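Local structure of superoxide dismutase [Mn/Fe] (Aeropyrum pernix, 3AK2) at residues A[166-169]-A[170-173]; A[28-31]-A[32-36]; A[180-183]-A[184-188]. The protein catalyses the dismutation of superoxide to oxygen and hydrogen peroxide, as a cambialistic enzyme that works with either manganese or iron. All coordinates share one frame; numbering follows the deposited sequence.

Contact 1: residues A[166-169]-A[170-173]; sequences VWEH and AYYL. With MN (manganese (II) ion), chain E.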
ATOM      1  N   VAL A 166      -4.764  -0.064  16.731  1.00 10.02           N
ATOM      2  CA  VAL A 166      -3.495   0.574  17.080  1.00 10.20           C
ATOM      3  C   VAL A 166      -3.194   1.812  16.235  1.00 10.03           C
ATOM      4  O   VAL A 166      -2.038   2.227  16.111  1.00  9.97           O
ATOM      5  CB  VAL A 166      -2.295  -0.414  17.112  1.00 10.43           C
ATOM      6  CG1 VAL A 166      -2.437  -1.395  18.273  1.00 10.84           C
ATOM      7  CG2 VAL A 166      -2.145  -1.154  15.791  1.00 11.14           C
ATOM      8  N   TRP A 167      -4.235   2.417  15.666  1.00  9.69           N
ATOM      9  CA  TRP A 167      -4.092   3.784  15.182  1.00  9.79           C
ATOM     10  C   TRP A 167      -3.673   4.638  16.368  1.00 10.14           C
ATOM     11  O   TRP A 167      -4.057   4.357  17.505  1.00  9.87           O
ATOM     12  CB  TRP A 167      -5.404   4.314  14.628  1.00  9.41           C
ATOM     13  CG  TRP A 167      -5.735   3.838  13.248  1.00  9.24           C
ATOM     14  CD1 TRP A 167      -5.925   2.544  12.843  1.00  9.65           C
ATOM     15  CD2 TRP A 167      -5.945   4.656  12.096  1.00  9.18           C
ATOM     16  NE1 TRP A 167      -6.230   2.510  11.506  1.00  9.48           N
ATOM     17  CE2 TRP A 167      -6.259   3.792  11.023  1.00  8.70           C
ATOM     18  CE3 TRP A 167      -5.899   6.037  11.863  1.00  9.71           C
ATOM     19  CZ2 TRP A 167      -6.518   4.266   9.731  1.00  8.87           C
ATOM     20  CZ3 TRP A 167      -6.159   6.508  10.584  1.00  9.78           C
ATOM     21  CH2 TRP A 167      -6.466   5.623   9.534  1.00  9.40           C
ATOM     22  N   GLU A 168      -2.895   5.680  16.109  1.00 10.25           N
ATOM     23  CA  GLU A 168      -2.400   6.520  17.196  1.00 10.85           C
ATOM     24  C   GLU A 168      -3.540   7.156  17.991  1.00 10.88           C
ATOM     25  O   GLU A 168      -3.448   7.269  19.215  1.00 10.90           O
ATOM     26  CB  GLU A 168      -1.402   7.551  16.667  1.00 11.00           C
ATOM     27  CG  GLU A 168      -0.141   6.887  16.109  1.00 11.70           C
ATOM     28  CD  GLU A 168       0.886   7.858  15.567  1.00 12.23           C
ATOM     29  OE1 GLU A 168       0.506   8.833  14.885  1.00 12.32           O
ATOM     30  OE2 GLU A 168       2.090   7.619  15.807  1.00 13.87           O
ATOM     31  N   HIS A 169      -4.625   7.527  17.313  1.00 10.61           N
ATOM     32  CA  HIS A 169      -5.778   8.119  17.997  1.00 10.68           C
ATOM     33  C   HIS A 169      -6.422   7.204  19.037  1.00 10.97           C
ATOM     34  O   HIS A 169      -7.179   7.674  19.885  1.00 11.33           O
ATOM     35  CB  HIS A 169      -6.837   8.642  17.012  1.00 10.67           C
ATOM     36  CG  HIS A 169      -7.531   7.576  16.212  1.00  9.81           C
ATOM     37  ND1 HIS A 169      -7.448   7.516  14.838  1.00 10.12           N
ATOM     38  CD2 HIS A 169      -8.348   6.557  16.581  1.00  9.46           C
ATOM     39  CE1 HIS A 169      -8.169   6.500  14.395  1.00 10.08           C
ATOM     40  NE2 HIS A 169      -8.723   5.898  15.432  1.00  9.80           N
ATOM     41  N   ALA A 170      -6.149   5.903  18.961  1.00 10.88           N
ATOM     42  CA  ALA A 170      -6.714   4.957  19.916  1.00 10.91           C
ATOM     43  C   ALA A 170      -6.026   5.008  21.284  1.00 11.07           C
ATOM     44  O   ALA A 170      -6.574   4.512  22.270  1.00 11.01           O
ATOM     45  CB  ALA A 170      -6.690   3.532  19.346  1.00 10.99           C
ATOM     46  N   TYR A 171      -4.844   5.617  21.356  1.00 10.96           N
ATOM     47  CA  TYR A 171      -4.079   5.568  22.599  1.00 11.43           C
ATOM     48  C   TYR A 171      -3.259   6.808  22.952  1.00 11.70           C
ATOM     49  O   TYR A 171      -2.863   6.959  24.110  1.00 11.59           O
ATOM     50  CB  TYR A 171      -3.163   4.338  22.609  1.00 11.51           C
ATOM     51  CG  TYR A 171      -2.145   4.295  21.488  1.00 11.43           C
ATOM     52  CD1 TYR A 171      -0.927   4.970  21.591  1.00 11.83           C
ATOM     53  CD2 TYR A 171      -2.399   3.570  20.322  1.00 11.55           C
ATOM     54  CE1 TYR A 171       0.010   4.928  20.562  1.00 11.70           C
ATOM     55  CE2 TYR A 171      -1.465   3.519  19.290  1.00 11.76           C
ATOM     56  CZ  TYR A 171      -0.272   4.203  19.412  1.00 11.28           C
ATOM     57  OH  TYR A 171       0.651   4.139  18.397  1.00 11.90           O
ATOM     58  N   TYR A 172      -2.996   7.681  21.982  1.00 11.88           N
ATOM     59  CA  TYR A 172      -1.982   8.731  22.164  1.00 12.40           C
ATOM     60  C   TYR A 172      -2.234   9.683  23.329  1.00 12.78           C
ATOM     61  O   TYR A 172      -1.301  10.040  24.048  1.00 12.98           O
ATOM     62  CB  TYR A 172      -1.732   9.525  20.881  1.00 12.58           C
ATOM     63  CG  TYR A 172      -0.283   9.924  20.738  1.00 12.27           C
ATOM     64  CD1 TYR A 172       0.620   9.099  20.069  1.00 12.61           C
ATOM     65  CD2 TYR A 172       0.198  11.109  21.299  1.00 12.99           C
ATOM     66  CE1 TYR A 172       1.959   9.445  19.952  1.00 12.38           C
ATOM     67  CE2 TYR A 172       1.536  11.464  21.183  1.00 13.21           C
ATOM     68  CZ  TYR A 172       2.408  10.631  20.507  1.00 12.81           C
ATOM     69  OH  TYR A 172       3.733  10.986  20.393  1.00 14.50           O
ATOM     70  N   LEU A 173      -3.482  10.092  23.530  1.00 12.91           N
ATOM     71  CA  LEU A 173      -3.786  11.033  24.612  1.00 13.40           C
ATOM     72  C   LEU A 173      -3.406  10.500  25.990  1.00 13.73           C
ATOM     73  O   LEU A 173      -3.047  11.278  26.881  1.00 14.41           O
ATOM     74  CB  LEU A 173      -5.259  11.436  24.589  1.00 13.46           C
ATOM     75  CG  LEU A 173      -5.720  12.388  23.483  1.00 13.90           C
ATOM     76  CD1 LEU A 173      -7.218  12.600  23.588  1.00 13.72           C
ATOM     77  CD2 LEU A 173      -4.993  13.725  23.543  1.00 15.32           C
TER
HETATM   78 MN    MN E 215      -9.781   3.954  15.368  1.00  9.38          MN
HETATM   79  O   HOH W   1       2.477   6.048  18.294  1.00 17.67           O
HETATM   80  O   HOH W   2      -5.606   9.523  21.542  1.00 13.99           O
HETATM   81  O   HOH W   3      -8.721   3.268  13.665  1.00 14.55           O
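His169 passes CD2 beside the backbone N of Ala170, 3.3 Å away, before its NE2 binds manganese at 2.2 Å. His31, His79, Asp165 and a water complete the metal's coordination. A chi1 of 67° places CG between the backbone N and the carbonyl carbon of His169, folding the imidazole back so that CB of Trp167 lies above one face of it, toward the rim. In the next shell, ND1 of this ring is hydrogen-bonded to Glu168 OE2 of the second subunit, and Glu168 returns the bond to His169 of that subunit, a reciprocal pair across the interface with the second subunit. The run from Asp165 to Tyr172 is the signature motif of iron/manganese superoxide dismutases, a tight turn leading from strand 159-165 into helix 172-175. Tyr171 stands at the N-cap of that helix. The carbonyl O of Glu168 grips its start twice: Tyr172 N approaches nearly straight on at 2.8 Å, whereas Tyr171 N comes from above the carbonyl plane at 3.0 Å. CA of Glu168 rests over the face of the Tyr171 ring, 4.1 Å from the centroid, in a CH-pi contact. Further out, the Glu168 carboxylate is turned 83° from that ring, and a water spans the two, donating to OE2 at 3.0 Å and lying 2.6 Å from Tyr171 OH, which also bonds Arg179. Replacing Tyr171 by a leucine would remove both ring and hydroxyl and would probably leave this water and Arg179 without their common partner.

Contact 2: residues A[28-31]-A[32-36]; sequences MKLH and HQKHH. With MN (manganese (II) ion), chain E; EDO (1,2-ethanediol), chain I.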
ATOM      1  N   MET A  28     -12.264   7.542  24.258  1.00 11.84           N
ATOM      2  CA  MET A  28     -13.469   6.846  23.830  1.00 12.06           C
ATOM      3  C   MET A  28     -14.437   7.791  23.126  1.00 12.17           C
ATOM      4  O   MET A  28     -15.011   7.440  22.092  1.00 11.91           O
ATOM      5  CB  MET A  28     -14.158   6.160  25.008  1.00 11.98           C
ATOM      6  CG  MET A  28     -13.341   5.063  25.683  1.00 12.62           C
ATOM      7  SD  MET A  28     -12.814   3.738  24.579  1.00 11.92           S
ATOM      8  CE  MET A  28     -14.382   3.071  24.021  1.00 13.73           C
ATOM      9  N   LYS A  29     -14.601   8.995  23.676  1.00 12.01           N
ATOM     10  CA  LYS A  29     -15.519   9.983  23.110  1.00 12.37           C
ATOM     11  C   LYS A  29     -15.076  10.479  21.732  1.00 12.18           C
ATOM     12  O   LYS A  29     -15.858  10.451  20.782  1.00 12.14           O
ATOM     13  CB  LYS A  29     -15.723  11.156  24.076  1.00 12.85           C
ATOM     14  CG  LYS A  29     -16.811  12.126  23.646  1.00 15.17           C
ATOM     15  CD  LYS A  29     -17.168  13.091  24.767  1.00 18.64           C
ATOM     16  CE  LYS A  29     -18.371  13.944  24.399  1.00 20.42           C
ATOM     17  NZ  LYS A  29     -19.624  13.143  24.333  1.00 22.59           N
ATOM     18  N   LEU A  30     -13.831  10.934  21.618  1.00 11.84           N
ATOM     19  CA  LEU A  30     -13.309  11.380  20.326  1.00 11.48           C
ATOM     20  C   LEU A  30     -13.304  10.243  19.316  1.00 10.97           C
ATOM     21  O   LEU A  30     -13.626  10.436  18.148  1.00 10.51           O
ATOM     22  CB  LEU A  30     -11.888  11.926  20.471  1.00 11.96           C
ATOM     23  CG  LEU A  30     -11.701  13.230  21.245  1.00 12.44           C
ATOM     24  CD1 LEU A  30     -10.232  13.423  21.569  1.00 13.36           C
ATOM     25  CD2 LEU A  30     -12.228  14.415  20.447  1.00 14.55           C
ATOM     26  N   HIS A  31     -12.934   9.057  19.776  1.00 10.58           N
ATOM     27  CA  HIS A  31     -12.772   7.913  18.894  1.00 10.35           C
ATOM     28  C   HIS A  31     -14.097   7.558  18.226  1.00 10.68           C
ATOM     29  O   HIS A  31     -14.155   7.269  17.027  1.00 10.82           O
ATOM     30  CB  HIS A  31     -12.256   6.727  19.696  1.00 10.55           C
ATOM     31  CG  HIS A  31     -11.584   5.684  18.864  1.00  9.63           C
ATOM     32  ND1 HIS A  31     -10.951   4.592  19.416  1.00  9.79           N
ATOM     33  CD2 HIS A  31     -11.432   5.572  17.524  1.00  9.11           C
ATOM     34  CE1 HIS A  31     -10.451   3.843  18.449  1.00  9.96           C
ATOM     35  NE2 HIS A  31     -10.721   4.420  17.292  1.00  8.77           N
ATOM     36  N   HIS A  32     -15.158   7.605  19.020  1.00 10.71           N
ATOM     37  CA  HIS A  32     -16.489   7.259  18.569  1.00 10.98           C
ATOM     38  C   HIS A  32     -17.116   8.400  17.775  1.00 11.17           C
ATOM     39  O   HIS A  32     -17.552   8.210  16.635  1.00 11.08           O
ATOM     40  CB  HIS A  32     -17.343   6.917  19.791  1.00 11.23           C
ATOM     41  CG  HIS A  32     -18.739   6.494  19.468  1.00 11.38           C
ATOM     42  ND1 HIS A  32     -19.845   7.146  19.969  1.00 11.95           N
ATOM     43  CD2 HIS A  32     -19.211   5.478  18.706  1.00 12.10           C
ATOM     44  CE1 HIS A  32     -20.938   6.550  19.529  1.00 12.47           C
ATOM     45  NE2 HIS A  32     -20.582   5.536  18.762  1.00 13.11           N
ATOM     46  N   GLN A  33     -17.147   9.586  18.383  1.00 11.66           N
ATOM     47  CA  GLN A  33     -17.866  10.735  17.828  1.00 12.25           C
ATOM     48  C   GLN A  33     -17.174  11.388  16.644  1.00 12.00           C
ATOM     49  O   GLN A  33     -17.838  11.948  15.771  1.00 12.50           O
ATOM     50  CB  GLN A  33     -18.125  11.794  18.907  1.00 12.57           C
ATOM     51  CG  GLN A  33     -19.022  11.307  20.034  1.00 14.50           C
ATOM     52  CD  GLN A  33     -19.426  12.402  21.009  1.00 16.44           C
ATOM     53  OE1 GLN A  33     -20.359  12.224  21.795  1.00 19.53           O
ATOM     54  NE2 GLN A  33     -18.727  13.530  20.971  1.00 17.33           N
ATOM     55  N   LYS A  34     -15.846  11.336  16.621  1.00 11.71           N
ATOM     56  CA  LYS A  34     -15.098  11.971  15.545  1.00 12.00           C
ATOM     57  C   LYS A  34     -14.631  10.947  14.521  1.00 11.78           C
ATOM     58  O   LYS A  34     -15.040  10.996  13.362  1.00 11.97           O
ATOM     59  CB  LYS A  34     -13.931  12.802  16.099  1.00 12.39           C
ATOM     60  CG  LYS A  34     -14.349  13.913  17.071  1.00 14.09           C
ATOM     61  CD  LYS A  34     -15.199  14.978  16.378  1.00 16.65           C
ATOM     62  CE  LYS A  34     -15.409  16.204  17.257  1.00 19.06           C
ATOM     63  NZ  LYS A  34     -16.439  15.972  18.300  1.00 21.06           N
ATOM     64  N   HIS A  35     -13.813   9.996  14.951  1.00 11.18           N
ATOM     65  CA  HIS A  35     -13.201   9.066  14.004  1.00 10.72           C
ATOM     66  C   HIS A  35     -14.189   8.070  13.397  1.00 10.23           C
ATOM     67  O   HIS A  35     -14.334   8.010  12.178  1.00  9.95           O
ATOM     68  CB  HIS A  35     -11.993   8.368  14.625  1.00 11.01           C
ATOM     69  CG  HIS A  35     -10.916   9.319  15.034  1.00 11.70           C
ATOM     70  ND1 HIS A  35     -10.075   9.919  14.121  1.00 13.85           N
ATOM     71  CD2 HIS A  35     -10.566   9.809  16.246  1.00 12.75           C
ATOM     72  CE1 HIS A  35      -9.241  10.723  14.756  1.00 13.98           C
ATOM     73  NE2 HIS A  35      -9.519  10.676  16.046  1.00 13.13           N
ATOM     74  N   HIS A  36     -14.883   7.303  14.229  1.00  9.70           N
ATOM     75  CA  HIS A  36     -15.801   6.319  13.675  1.00  9.50           C
ATOM     76  C   HIS A  36     -16.877   7.019  12.835  1.00  9.76           C
ATOM     77  O   HIS A  36     -17.175   6.591  11.718  1.00  9.54           O
ATOM     78  CB  HIS A  36     -16.409   5.434  14.766  1.00  9.52           C
ATOM     79  CG  HIS A  36     -17.178   4.261  14.233  1.00  9.32           C
ATOM     80  ND1 HIS A  36     -17.732   3.302  15.053  1.00  9.71           N
ATOM     81  CD2 HIS A  36     -17.489   3.895  12.965  1.00  9.44           C
ATOM     82  CE1 HIS A  36     -18.356   2.401  14.315  1.00  9.19           C
ATOM     83  NE2 HIS A  36     -18.225   2.738  13.044  1.00  8.94           N
TER
HETATM   84 MN    MN E 215      -9.781   3.954  15.368  1.00  9.38          MN
HETATM   85  C1  EDO I 219     -12.154  12.901  12.644  1.00 31.98           C
HETATM   86  O1  EDO I 219     -12.127  14.331  12.562  1.00 31.80           O
HETATM   87  C2  EDO I 219     -11.505  12.319  11.390  1.00 32.27           C
HETATM   88  O2  EDO I 219     -11.045  10.990  11.664  1.00 32.53           O
HETATM   89  O   HOH W   3      -8.721   3.268  13.665  1.00 14.55           O
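The backbone O of Leu30 accepts two N-H groups, from Lys34 at 2.8 Å and from His35 at 3.2 Å, and with His36 N bonded to His31 O the helix widens from alpha spacing into a pi-type turn. This turn lies within the long helix 25-54 of the alpha-hairpin domain. With CG anti to the backbone N (chi1 -159°), the His31 ring reaches the metal, NE2 binding manganese at 2.2 Å. The ring of Trp83 packs edge-to-face with it. His35 follows one turn later at about a right angle to His31: its CB lies near the plane of the His31 ring, at the edge, 4.1 Å from CD2. In the reverse direction CA of His31 sits at the edge of the His35 ring. That ring stacks on His169, while its NE2 is bonded to Tyr172 OH of the second subunit; in related enzymes this histidine–tyrosine pair belongs to the approach to the active site. His35 ND1 lies 2.9 Å from O2 of a 1,2-ethanediol, probably from the crystallisation liquor, in a hydrogen bond. Nearby, CD2 of Leu30 touches CG of Lys34 at 4.0 Å, and both side chains pack on Asn177 of the second subunit. On another flank His32 is fixed at both ring nitrogens, by Pro10 O and Tyr16, and His36 likewise by Trp83 and His76. Beside Tyr16, exposed Lys29, bent at its last torsion, brings NZ within 2.8 Å of Gln33 OE1, in a hydrogen bond arriving 41° above the amide carbonyl plane.

Contact 3: residues A[180-183]-A[184-188]; sequences GSYV and ENWWN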
ATOM      1  N   GLY A 180       3.035  -0.023  23.246  1.00 12.73           N
ATOM      2  CA  GLY A 180       3.235  -1.293  23.946  1.00 12.80           C
ATOM      3  C   GLY A 180       2.443  -1.383  25.240  1.00 12.97           C
ATOM      4  O   GLY A 180       1.787  -2.394  25.513  1.00 13.00           O
ATOM      5  N   SER A 181       2.494  -0.313  26.030  1.00 13.14           N
ATOM      6  CA  SER A 181       1.739  -0.248  27.280  1.00 13.72           C
ATOM      7  C   SER A 181       0.234  -0.261  27.016  1.00 13.23           C
ATOM      8  O   SER A 181      -0.518  -0.909  27.741  1.00 13.12           O
ATOM      9  CB  SER A 181       2.129   0.987  28.088  1.00 14.02           C
ATOM     10  OG  SER A 181       1.384   1.062  29.288  1.00 16.70           O
ATOM     11  N   TYR A 182      -0.200   0.436  25.968  1.00 12.79           N
ATOM     12  CA  TYR A 182      -1.604   0.409  25.568  1.00 12.62           C
ATOM     13  C   TYR A 182      -2.088  -1.007  25.270  1.00 12.28           C
ATOM     14  O   TYR A 182      -3.128  -1.427  25.779  1.00 12.25           O
ATOM     15  CB  TYR A 182      -1.843   1.322  24.364  1.00 12.60           C
ATOM     16  CG  TYR A 182      -3.117   1.050  23.592  1.00 12.03           C
ATOM     17  CD1 TYR A 182      -4.371   1.270  24.165  1.00 11.89           C
ATOM     18  CD2 TYR A 182      -3.064   0.601  22.274  1.00 11.55           C
ATOM     19  CE1 TYR A 182      -5.541   1.031  23.449  1.00 11.43           C
ATOM     20  CE2 TYR A 182      -4.227   0.362  21.545  1.00 11.13           C
ATOM     21  CZ  TYR A 182      -5.462   0.586  22.137  1.00 10.76           C
ATOM     22  OH  TYR A 182      -6.627   0.362  21.433  1.00 11.06           O
ATOM     23  N   VAL A 183      -1.326  -1.735  24.451  1.00 12.16           N
ATOM     24  CA  VAL A 183      -1.692  -3.095  24.055  1.00 12.44           C
ATOM     25  C   VAL A 183      -1.768  -4.018  25.271  1.00 12.88           C
ATOM     26  O   VAL A 183      -2.705  -4.807  25.402  1.00 12.98           O
ATOM     27  CB  VAL A 183      -0.709  -3.657  22.998  1.00 12.07           C
ATOM     28  CG1 VAL A 183      -0.955  -5.142  22.736  1.00 12.50           C
ATOM     29  CG2 VAL A 183      -0.802  -2.854  21.699  1.00 11.53           C
ATOM     30  N   GLU A 184      -0.787  -3.901  26.165  1.00 13.72           N
ATOM     31  CA  GLU A 184      -0.771  -4.701  27.388  1.00 14.24           C
ATOM     32  C   GLU A 184      -2.004  -4.433  28.255  1.00 14.15           C
ATOM     33  O   GLU A 184      -2.619  -5.363  28.784  1.00 14.16           O
ATOM     34  CB  GLU A 184       0.516  -4.451  28.182  1.00 14.58           C
ATOM     35  CG  GLU A 184       1.777  -5.033  27.537  1.00 16.88           C
ATOM     36  CD  GLU A 184       1.739  -6.549  27.403  1.00 19.48           C
ATOM     37  OE1 GLU A 184       1.219  -7.227  28.318  1.00 22.40           O
ATOM     38  OE2 GLU A 184       2.241  -7.065  26.384  1.00 21.68           O
ATOM     39  N   ASN A 185      -2.366  -3.161  28.376  1.00 13.99           N
ATOM     40  CA  ASN A 185      -3.524  -2.758  29.167  1.00 14.32           C
ATOM     41  C   ASN A 185      -4.866  -3.141  28.544  1.00 14.03           C
ATOM     42  O   ASN A 185      -5.827  -3.434  29.256  1.00 13.95           O
ATOM     43  CB  ASN A 185      -3.475  -1.259  29.457  1.00 14.80           C
ATOM     44  CG  ASN A 185      -2.654  -0.937  30.685  1.00 16.57           C
ATOM     45  OD1 ASN A 185      -3.108  -1.133  31.810  1.00 19.18           O
ATOM     46  ND2 ASN A 185      -1.442  -0.437  30.477  1.00 17.92           N
ATOM     47  N   TRP A 186      -4.917  -3.156  27.216  1.00 13.75           N
ATOM     48  CA  TRP A 186      -6.140  -3.474  26.478  1.00 13.06           C
ATOM     49  C   TRP A 186      -6.708  -4.855  26.822  1.00 13.07           C
ATOM     50  O   TRP A 186      -7.925  -5.046  26.825  1.00 12.87           O
ATOM     51  CB  TRP A 186      -5.880  -3.333  24.974  1.00 13.11           C
ATOM     52  CG  TRP A 186      -6.953  -3.861  24.066  1.00 12.00           C
ATOM     53  CD1 TRP A 186      -8.075  -3.203  23.648  1.00 12.11           C
ATOM     54  CD2 TRP A 186      -6.979  -5.146  23.437  1.00 11.32           C
ATOM     55  NE1 TRP A 186      -8.804  -4.007  22.803  1.00 11.81           N
ATOM     56  CE2 TRP A 186      -8.154  -5.205  22.656  1.00 11.30           C
ATOM     57  CE3 TRP A 186      -6.123  -6.255  23.459  1.00 11.54           C
ATOM     58  CZ2 TRP A 186      -8.495  -6.331  21.901  1.00 11.93           C
ATOM     59  CZ3 TRP A 186      -6.461  -7.372  22.710  1.00 12.20           C
ATOM     60  CH2 TRP A 186      -7.637  -7.400  21.938  1.00 12.72           C
ATOM     61  N   TRP A 187      -5.834  -5.808  27.143  1.00 13.12           N
ATOM     62  CA  TRP A 187      -6.283  -7.147  27.531  1.00 13.35           C
ATOM     63  C   TRP A 187      -7.267  -7.133  28.699  1.00 13.42           C
ATOM     64  O   TRP A 187      -8.123  -8.008  28.800  1.00 13.81           O
ATOM     65  CB  TRP A 187      -5.091  -8.045  27.860  1.00 13.36           C
ATOM     66  CG  TRP A 187      -4.268  -8.352  26.658  1.00 13.37           C
ATOM     67  CD1 TRP A 187      -3.080  -7.779  26.311  1.00 13.42           C
ATOM     68  CD2 TRP A 187      -4.585  -9.282  25.620  1.00 12.89           C
ATOM     69  NE1 TRP A 187      -2.630  -8.302  25.121  1.00 13.30           N
ATOM     70  CE2 TRP A 187      -3.534  -9.231  24.678  1.00 12.91           C
ATOM     71  CE3 TRP A 187      -5.654 -10.162  25.396  1.00 13.49           C
ATOM     72  CZ2 TRP A 187      -3.522 -10.024  23.525  1.00 13.03           C
ATOM     73  CZ3 TRP A 187      -5.639 -10.951  24.251  1.00 13.84           C
ATOM     74  CH2 TRP A 187      -4.576 -10.878  23.333  1.00 13.40           C
ATOM     75  N   ASN A 188      -7.154  -6.124  29.559  1.00 13.66           N
ATOM     76  CA  ASN A 188      -8.015  -6.013  30.736  1.00 14.13           C
ATOM     77  C   ASN A 188      -9.459  -5.624  30.437  1.00 13.92           C
ATOM     78  O   ASN A 188     -10.314  -5.677  31.326  1.00 14.35           O
ATOM     79  CB  ASN A 188      -7.398  -5.047  31.742  1.00 14.57           C
ATOM     80  CG  ASN A 188      -6.070  -5.534  32.262  1.00 16.07           C
ATOM     81  OD1 ASN A 188      -5.995  -6.566  32.928  1.00 18.84           O
ATOM     82  ND2 ASN A 188      -5.008  -4.800  31.953  1.00 16.19           N
TER
HETATM   83  O   HOH W   4       0.335   0.493  32.470  1.00 38.60           O
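Val183 and Trp187 meet closely on the buried side: CD1 of Trp187 comes within 3.1 Å of Val183 O, approaching obliquely. CZ3 of Trp186 lies over one face of the Trp187 indole, whose NE1 is held by Ser119 of helix 111-123. Trp186, with CG anti to its own N (chi1 169°), packs its ring on Leu162 and Ile164 of strand 159-165. Its backbone N bonds Tyr182 O at 2.9 Å and, weakly, Val183 O. Tyr182 OH bonds the backbone O of Asp165, a manganese ligand. Helix 179-186 packs against both strand 159-165 and helix 111-123 in the C-terminal domain, and its alpha turns tighten into the 3-10 segment 187-188, where Asn185 O accepts N and ND2 of Asn188 from the same face. Packing is looser on the flank bearing Ser181 and Asn185. Ser181 O takes Asn185 N at 3.0 Å and Asn185 ND2 at 2.9 Å from opposite faces of its carbonyl plane, which fixes how the amide is turned. The same ND2 donates to a water at 2.8 Å, which has only a weak link to Ser181 OG. Exposed Glu184 lays CG 3.3 Å from Gly180 O and directs its carboxylate to a salt bridge with Lys123.

All the residues that touch within contact 1 are buried, whereas contacts 2 and 3 each have one buried flank and one facing solvent. Contact 2 lies in the alpha-hairpin domain and contact 1 in the C-terminal domain, yet they meet at the manganese, each supplying a histidine ligand and each reaching the second subunit; Leu173 also packs on Leu30 between them. Contact 3 stays within its own chain and donates no ligand. It joins contact 1 through Tyr182, which packs on Tyr171 and Ala170, but does not touch contact 2. The chemistry shifts accordingly: a reciprocal carboxylate–imidazole pair in contact 1, a widened helix carrying histidines, one of them bonded across the interface, in contact 2, and tryptophan packing with asparagine bonds to the backbone in contact 3.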